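Inactive dihydroorotase-like domain (Chaetomium thermophilum, PDB 5NNL) is an inactive relative of the dihydroorotases, a member by fold of the amidohydrolase superfamily with its beta/alpha barrel. Local coordinates at residues A[103-108]-A[113-118]; A[130-133]-A[139-142]; A[151-156]-A[163-168]. One frame throughout, in Å; residues are numbered along the deposited sequence.

Contact 1. Residues A[103-108]-A[113-118]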
loop_
_atom_site.group_PDB
_atom_site.type_symbol
_atom_site.label_atom_id
_atom_site.label_comp_id
_atom_site.label_asym_id
_atom_site.label_seq_id
_atom_site.Cartn_x
_atom_site.Cartn_y
_atom_site.Cartn_z
ATOM N N ASN A 103 -3.791 -16.488 -6.632
ATOM C CA ASN A 103 -4.382 -16.625 -7.958
ATOM C C ASN A 103 -3.335 -16.800 -9.053
ATOM O O ASN A 103 -3.691 -17.173 -10.175
ATOM C CB ASN A 103 -5.266 -15.408 -8.269
ATOM C CG ASN A 103 -4.499 -14.098 -8.217
ATOM O OD1 ASN A 103 -3.378 -14.048 -7.718
ATOM N ND2 ASN A 103 -5.104 -13.029 -8.725
ATOM N N HIS A 104 -2.059 -16.542 -8.756
ATOM C CA HIS A 104 -0.980 -16.768 -9.711
ATOM C C HIS A 104 -0.525 -18.220 -9.763
ATOM O O HIS A 104 0.279 -18.567 -10.635
ATOM C CB HIS A 104 0.235 -15.895 -9.369
ATOM C CG HIS A 104 0.143 -14.490 -9.879
ATOM N ND1 HIS A 104 -0.936 -13.671 -9.624
ATOM C CD2 HIS A 104 1.004 -13.755 -10.622
ATOM C CE1 HIS A 104 -0.738 -12.495 -10.192
ATOM N NE2 HIS A 104 0.432 -12.520 -10.804
ATOM N N LEU A 105 -1.010 -19.068 -8.863
ATOM C CA LEU A 105 -0.424 -20.379 -8.645
ATOM C C LEU A 105 -1.154 -21.453 -9.442
ATOM O O LEU A 105 -2.318 -21.305 -9.824
ATOM C CB LEU A 105 -0.432 -20.717 -7.152
ATOM C CG LEU A 105 0.218 -19.647 -6.268
ATOM C CD1 LEU A 105 0.292 -20.107 -4.823
ATOM C CD2 LEU A 105 1.601 -19.278 -6.772
ATOM N N SER A 106 -0.441 -22.546 -9.690
ATOM C CA SER A 106 -0.946 -23.629 -10.517
ATOM C C SER A 106 -1.936 -24.497 -9.749
ATOM O O SER A 106 -1.846 -24.654 -8.527
ATOM C CB SER A 106 0.213 -24.494 -11.017
ATOM O OG SER A 106 -0.260 -25.646 -11.691
ATOM N N ASP A 107 -2.888 -25.066 -10.486
ATOM C CA ASP A 107 -3.809 -26.047 -9.932
ATOM C C ASP A 107 -3.294 -27.473 -10.068
ATOM O O ASP A 107 -3.925 -28.396 -9.543
ATOM C CB ASP A 107 -5.175 -25.929 -10.618
ATOM C CG ASP A 107 -5.671 -24.498 -10.678
ATOM O OD1 ASP A 107 -5.221 -23.749 -11.572
ATOM O OD2 ASP A 107 -6.500 -24.118 -9.825
ATOM N N ASN A 108 -2.161 -27.670 -10.747
ATOM C CA ASN A 108 -1.626 -29.009 -10.961
ATOM C C ASN A 108 -1.025 -29.611 -9.700
ATOM O O ASN A 108 -0.875 -30.836 -9.623
ATOM C CB ASN A 108 -0.554 -28.976 -12.053
ATOM C CG ASN A 108 -1.131 -28.746 -13.433
ATOM O OD1 ASN A 108 -2.287 -29.075 -13.702
ATOM N ND2 ASN A 108 -0.321 -28.182 -14.323
ATOM N N THR A 113 2.555 -26.527 -1.429
ATOM C CA THR A 113 3.905 -26.867 -1.868
ATOM C C THR A 113 4.532 -25.705 -2.629
ATOM O O THR A 113 5.679 -25.324 -2.368
ATOM C CB THR A 113 3.872 -28.131 -2.733
ATOM O OG1 THR A 113 3.235 -29.193 -2.010
ATOM C CG2 THR A 113 5.287 -28.568 -3.120
ATOM N N GLN A 114 3.785 -25.116 -3.567
ATOM C CA GLN A 114 4.332 -24.031 -4.376
ATOM C C GLN A 114 4.761 -22.858 -3.505
ATOM O O GLN A 114 5.819 -22.260 -3.733
ATOM C CB GLN A 114 3.306 -23.572 -5.412
ATOM C CG GLN A 114 2.759 -24.678 -6.293
ATOM C CD GLN A 114 1.606 -24.210 -7.154
ATOM O OE1 GLN A 114 1.735 -23.249 -7.913
ATOM N NE2 GLN A 114 0.463 -24.879 -7.028
ATOM N N VAL A 115 3.951 -22.512 -2.503
ATOM C CA VAL A 115 4.313 -21.421 -1.606
ATOM C C VAL A 115 5.489 -21.828 -0.728
ATOM O O VAL A 115 6.367 -21.010 -0.426
ATOM C CB VAL A 115 3.091 -20.992 -0.771
ATOM C CG1 VAL A 115 3.485 -19.978 0.303
ATOM C CG2 VAL A 115 2.017 -20.401 -1.677
ATOM N N GLU A 116 5.533 -23.096 -0.313
ATOM C CA GLU A 116 6.641 -23.568 0.513
ATOM C C GLU A 116 7.976 -23.379 -0.193
ATOM O O GLU A 116 8.983 -23.076 0.455
ATOM C CB GLU A 116 6.433 -25.042 0.881
ATOM C CG GLU A 116 7.651 -25.744 1.491
ATOM C CD GLU A 116 8.052 -25.184 2.843
ATOM O OE1 GLU A 116 7.268 -24.410 3.427
ATOM O OE2 GLU A 116 9.154 -25.523 3.328
ATOM N N ALA A 117 8.004 -23.553 -1.517
ATOM C CA ALA A 117 9.247 -23.392 -2.262
ATOM C C ALA A 117 9.813 -21.988 -2.077
ATOM O O ALA A 117 11.000 -21.819 -1.774
ATOM C CB ALA A 117 9.008 -23.696 -3.743
ATOM N N HIS A 118 8.966 -20.966 -2.232
ATOM C CA HIS A 118 9.414 -19.593 -2.017
ATOM C C HIS A 118 9.884 -19.383 -0.583
ATOM O O HIS A 118 10.914 -18.742 -0.348
ATOM C CB HIS A 118 8.287 -18.620 -2.363
ATOM C CG HIS A 118 7.878 -18.656 -3.801
ATOM N ND1 HIS A 118 8.430 -17.827 -4.755
ATOM C CD2 HIS A 118 6.968 -19.420 -4.451
ATOM C CE1 HIS A 118 7.878 -18.079 -5.928
ATOM N NE2 HIS A 118 6.986 -19.041 -5.772
#
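The side-chain amide of Gln-114 pairs with the backbone of Ser-106, its oxygen taking the N-H and its nitrogen the C=O. The N-H of Ser-106 lies in the carbonyl plane of Gln-114 and uses a lone pair of OE1, with N to OE1 at 2.9 Å. In return Gln-114 NE2 reaches Ser-106 O at 2.8 Å with an N-H...O angle of 163°; this oxygen is in the amide plane of Gln-114, although NE2 is itself tilted from the carbonyl plane of Ser-106. The two bonds fix the rotation of the buried amide. The imidazole of His-104 has the amide carbon of Asn-103 at its edge: ND1 donates to Asn-103 OD1 at 3.1 Å, in the ring plane of His-104 but well above the carbonyl plane of Asn-103.

Gln-114 has CG beside its backbone N (chi1 -54°), and the chain then runs extended past Leu-105, the two running antiparallel past one another. Leu-105 CB touches Gln-114 OE1 at 3.4 Å. Farther along, CD1 of Leu-105 meets CG2 of Val-115 at 3.6 Å, the two side chains lying roughly perpendicular. Ser-106 shapes the loop as well: its OG accepts the backbone N-H of Asn-108 at 2.9 Å, an ST turn.

The contact thus holds the loop leaving strand 98-100 against helix 111-121, the helix that follows it. Gln-114 NE2 adds a weak hydrogen bond to Ile-109 O, while Val-115 also packs on Ile-100 of that strand and on Ile-140 and Leu-143 of helix 134-146.

Contact 2. Residues A[130-133]-A[139-142]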
loop_
_atom_site.group_PDB
_atom_site.type_symbol
_atom_site.label_atom_id
_atom_site.label_comp_id
_atom_site.label_asym_id
_atom_site.label_seq_id
_atom_site.Cartn_x
_atom_site.Cartn_y
_atom_site.Cartn_z
ATOM N N THR A 130 1.328 -10.969 1.428
ATOM C CA THR A 130 0.328 -11.763 0.732
ATOM C C THR A 130 -1.036 -11.102 0.847
ATOM O O THR A 130 -1.316 -10.379 1.806
ATOM C CB THR A 130 0.242 -13.192 1.293
ATOM O OG1 THR A 130 -0.801 -13.905 0.620
ATOM C CG2 THR A 130 -0.036 -13.177 2.796
ATOM N N ASP A 131 -1.887 -11.361 -0.148
ATOM C CA ASP A 131 -3.294 -10.985 -0.096
ATOM C C ASP A 131 -4.199 -12.204 0.064
ATOM O O ASP A 131 -5.387 -12.141 -0.272
ATOM C CB ASP A 131 -3.684 -10.189 -1.344
ATOM C CG ASP A 131 -3.523 -10.983 -2.624
ATOM O OD1 ASP A 131 -2.986 -12.111 -2.574
ATOM O OD2 ASP A 131 -3.937 -10.477 -3.687
ATOM N N ALA A 132 -3.658 -13.309 0.575
ATOM C CA ALA A 132 -4.424 -14.540 0.720
ATOM C C ALA A 132 -5.633 -14.322 1.624
ATOM O O ALA A 132 -5.616 -13.485 2.530
ATOM C CB ALA A 132 -3.542 -15.652 1.292
ATOM N N ARG A 133 -6.692 -15.091 1.362
ATOM C CA ARG A 133 -7.908 -15.069 2.163
ATOM C C ARG A 133 -8.228 -16.476 2.647
ATOM O O ARG A 133 -7.718 -17.470 2.123
ATOM C CB ARG A 133 -9.118 -14.539 1.380
ATOM C CG ARG A 133 -8.864 -13.301 0.545
ATOM C CD ARG A 133 -8.412 -12.133 1.394
ATOM N NE ARG A 133 -8.187 -10.947 0.573
ATOM C CZ ARG A 133 -7.355 -9.955 0.878
ATOM N NH1 ARG A 133 -7.238 -8.929 0.049
ATOM N NH2 ARG A 133 -6.633 -9.984 1.995
ATOM N N SER A 139 -3.226 -21.163 5.202
ATOM C CA SER A 139 -2.135 -21.990 4.687
ATOM C C SER A 139 -0.798 -21.263 4.769
ATOM O O SER A 139 0.214 -21.846 5.178
ATOM C CB SER A 139 -2.419 -22.394 3.243
ATOM O OG SER A 139 -3.609 -23.153 3.153
ATOM N N ILE A 140 -0.765 -19.997 4.357
ATOM C CA ILE A 140 0.489 -19.257 4.396
ATOM C C ILE A 140 0.839 -18.857 5.829
ATOM O O ILE A 140 2.020 -18.725 6.168
ATOM C CB ILE A 140 0.414 -18.046 3.449
ATOM C CG1 ILE A 140 1.807 -17.453 3.224
ATOM C CG2 ILE A 140 -0.545 -16.987 3.981
ATOM C CD1 ILE A 140 1.897 -16.574 1.997
ATOM N N LEU A 141 -0.161 -18.686 6.696
ATOM C CA LEU A 141 0.121 -18.435 8.106
ATOM C C LEU A 141 0.741 -19.659 8.774
ATOM O O LEU A 141 1.579 -19.523 9.674
ATOM C CB LEU A 141 -1.156 -18.023 8.841
ATOM C CG LEU A 141 -1.756 -16.648 8.523
ATOM C CD1 LEU A 141 -2.980 -16.396 9.394
ATOM C CD2 LEU A 141 -0.734 -15.534 8.706
ATOM N N LEU A 142 0.326 -20.861 8.368
ATOM C CA LEU A 142 0.960 -22.066 8.893
ATOM C C LEU A 142 2.433 -22.114 8.506
ATOM O O LEU A 142 3.297 -22.418 9.336
ATOM C CB LEU A 142 0.234 -23.309 8.381
ATOM C CG LEU A 142 0.848 -24.639 8.829
ATOM C CD1 LEU A 142 0.768 -24.790 10.344
ATOM C CD2 LEU A 142 0.174 -25.808 8.135
#
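Thr-130 and Ile-140 point toward each other tip to tip, joining the C-terminal end of a barrel strand to the helix that follows it: a beta-loop-alpha segment of a beta/alpha barrel. The tight part lies at this pair. Ile-140 CD1 comes within 3.8 Å of Thr-130 CB, and Thr-130 CG2 is 4.0 Å from both CD1 and CG2 of Ile-140, so the methyl of the threonine faces the fork of the isoleucine. With CG1 of Ile-140 opposite its backbone N (chi1 -167°), the longer branch can extend from the helix to the strand end.

Packing slackens at Ala-132, two residues farther on, whose CB approaches Ile-140 CG2 at 4.2 Å and covers far less surface. On either side of Ala-132 in the sequence, Asp-131 and Arg-133 are partly exposed and turn from the helix, with Asp-131 O lying over the centre of one face of the Arg-133 guanidinium. The arginine instead reaches the next strand-loop unit, where NH2 donates to Ser-154 O. All three residues that touch across the contact are buried. Ile-140 is further enclosed by Ile-100, Phe-119 and Ile-151, from the neighbouring strands and helix 111-121.

Thr-130 serves both sides of this contrast, apolar through its methyl and polar through its hydroxyl. OG1 donates to Ile-100 O on the adjacent strand, and it also closes an ST turn by accepting the backbone N-H of Ala-132 at 2.9 Å, with an N-H...O angle of 149°.

Contact 3. Residues A[151-156]-A[163-168]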
loop_
_atom_site.group_PDB
_atom_site.type_symbol
_atom_site.label_atom_id
_atom_site.label_comp_id
_atom_site.label_asym_id
_atom_site.label_seq_id
_atom_site.Cartn_x
_atom_site.Cartn_y
_atom_site.Cartn_z
ATOM N N ILE A 151 5.240 -12.730 8.389
ATOM C CA ILE A 151 4.323 -12.668 7.256
ATOM C C ILE A 151 3.438 -11.441 7.423
ATOM O O ILE A 151 2.980 -11.139 8.529
ATOM C CB ILE A 151 3.465 -13.946 7.139
ATOM C CG1 ILE A 151 2.570 -13.892 5.899
ATOM C CG2 ILE A 151 2.621 -14.136 8.379
ATOM C CD1 ILE A 151 3.319 -14.001 4.590
ATOM N N HIS A 152 3.195 -10.735 6.320
ATOM C CA HIS A 152 2.335 -9.560 6.309
ATOM C C HIS A 152 1.168 -9.800 5.365
ATOM O O HIS A 152 1.368 -10.200 4.213
ATOM C CB HIS A 152 3.099 -8.306 5.876
ATOM C CG HIS A 152 2.270 -7.058 5.914
ATOM N ND1 HIS A 152 2.051 -6.348 7.076
ATOM C CD2 HIS A 152 1.592 -6.406 4.941
ATOM C CE1 HIS A 152 1.283 -5.305 6.812
ATOM N NE2 HIS A 152 0.991 -5.318 5.524
ATOM N N VAL A 153 -0.044 -9.543 5.851
ATOM C CA VAL A 153 -1.272 -9.769 5.096
ATOM C C VAL A 153 -1.833 -8.418 4.681
ATOM O O VAL A 153 -2.048 -7.542 5.526
ATOM C CB VAL A 153 -2.301 -10.560 5.920
ATOM C CG1 VAL A 153 -3.540 -10.854 5.085
ATOM C CG2 VAL A 153 -1.690 -11.852 6.439
ATOM N N SER A 154 -2.102 -8.263 3.392
ATOM C CA SER A 154 -2.450 -6.973 2.822
ATOM C C SER A 154 -3.919 -6.923 2.423
ATOM O O SER A 154 -4.533 -7.941 2.094
ATOM C CB SER A 154 -1.577 -6.671 1.602
ATOM O OG SER A 154 -1.701 -5.314 1.213
ATOM N N ALA A 155 -4.471 -5.711 2.460
ATOM C CA ALA A 155 -5.835 -5.435 2.016
ATOM C C ALA A 155 -6.843 -6.375 2.678
ATOM O O ALA A 155 -7.737 -6.925 2.033
ATOM C CB ALA A 155 -5.936 -5.516 0.491
ATOM N N VAL A 156 -6.703 -6.545 3.994
ATOM C CA VAL A 156 -7.695 -7.312 4.735
ATOM C C VAL A 156 -9.042 -6.610 4.631
ATOM O O VAL A 156 -9.140 -5.381 4.743
ATOM C CB VAL A 156 -7.267 -7.501 6.200
ATOM C CG1 VAL A 156 -8.292 -8.352 6.946
ATOM C CG2 VAL A 156 -5.884 -8.158 6.275
ATOM N N LYS A 163 -10.262 -11.766 12.230
ATOM C CA LYS A 163 -10.340 -12.543 13.460
ATOM C C LYS A 163 -9.335 -13.687 13.469
ATOM O O LYS A 163 -8.797 -14.027 14.528
ATOM C CB LYS A 163 -11.755 -13.081 13.656
ATOM C CG LYS A 163 -12.759 -12.009 14.058
ATOM C CD LYS A 163 -14.038 -12.606 14.601
ATOM C CE LYS A 163 -13.826 -13.210 15.986
ATOM N NZ LYS A 163 -15.117 -13.556 16.640
ATOM N N LEU A 164 -9.069 -14.292 12.311
ATOM C CA LEU A 164 -8.015 -15.298 12.241
ATOM C C LEU A 164 -6.653 -14.674 12.510
ATOM O O LEU A 164 -5.811 -15.270 13.190
ATOM C CB LEU A 164 -8.036 -15.988 10.875
ATOM C CG LEU A 164 -6.924 -17.008 10.614
ATOM C CD1 LEU A 164 -7.004 -18.176 11.586
ATOM C CD2 LEU A 164 -6.987 -17.497 9.178
ATOM N N ILE A 165 -6.420 -13.466 11.992
ATOM C CA ILE A 165 -5.164 -12.774 12.259
ATOM C C ILE A 165 -5.050 -12.444 13.741
ATOM O O ILE A 165 -3.981 -12.597 14.343
ATOM C CB ILE A 165 -5.057 -11.520 11.370
ATOM C CG1 ILE A 165 -4.848 -11.934 9.911
ATOM C CG2 ILE A 165 -3.910 -10.614 11.819
ATOM C CD1 ILE A 165 -5.211 -10.864 8.905
ATOM N N THR A 166 -6.151 -12.002 14.357
ATOM C CA THR A 166 -6.163 -11.765 15.797
ATOM C C THR A 166 -5.722 -13.012 16.556
ATOM O O THR A 166 -4.896 -12.941 17.472
ATOM C CB THR A 166 -7.563 -11.341 16.248
ATOM O OG1 THR A 166 -7.952 -10.143 15.563
ATOM C CG2 THR A 166 -7.601 -11.102 17.754
ATOM N N LEU A 167 -6.276 -14.169 16.187
ATOM C CA LEU A 167 -5.922 -15.407 16.872
ATOM C C LEU A 167 -4.449 -15.741 16.676
ATOM O O LEU A 167 -3.760 -16.129 17.626
ATOM C CB LEU A 167 -6.809 -16.550 16.375
ATOM C CG LEU A 167 -6.638 -17.902 17.073
ATOM C CD1 LEU A 167 -7.006 -17.810 18.540
ATOM C CD2 LEU A 167 -7.473 -18.968 16.377
ATOM N N GLY A 168 -3.945 -15.598 15.450
ATOM C CA GLY A 168 -2.531 -15.831 15.219
ATOM C C GLY A 168 -1.655 -14.943 16.080
ATOM O O GLY A 168 -0.660 -15.398 16.651
#
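Ile-165 CD1 sits 3.8 Å from Val-156 CG2 and 4.2 Å from Val-153 CG1, meeting each valine tip to tip. The direct contact between the two segments is apolar, and it converges on this one methyl group. The isoleucine holds CG1 beside its backbone N (chi1 -70°), and CD1 at the end of that branch reaches from the helix toward both valines. All three residues are buried, but only 98 Å² is covered in all, so the join is a light one.

Backbone conformation brings the second valine in. Ala-155, with phi and psi both positive (52° and 46°), turns the chain between Val-153 and Val-156, and the side chain of Val-156 faces the helix again, as that of Val-153 does.

Polar bonds lead away from the helix, to Asp-178. His-152 NE2 and Ser-154 OG both hydrogen-bond to Asp-178 OD1, and the backbone N-H of Ala-155 donates to Asp-178 OD2; the ring of His-152 stacks edge-to-face with Phe-272.

The contact lies inside the beta-alpha-beta crossover made by strand 151-153, helix 159-170 and strand 175-180, a repeating element of the barrel. Cys-177 of the last strand touches both Val-156 and Ile-165, and Leu-137 of helix 134-146 packs on Val-153, so the strand is covered by its own helix and by the preceding one.

In the fold
From the N terminus the three contacts follow in series, none nested in or crossing another. Contact 1 closes the loop between strand 98-100 and helix 111-121, contact 2 the shorter one between strand 128-130 and helix 134-146, and contact 3 the turn joining strand 151-153 to helix 159-170. Contacts 1 and 2 meet where helices 111-121 and 134-146 pack, the centres of the two contacts about 12 Å apart. Contacts 2 and 3 share the barrel wall: the backbone of Thr-130 is hydrogen-bonded to that of His-152 and of Ser-154. Contacts 1 and 3 do not touch, with nearest atoms about 7 Å apart.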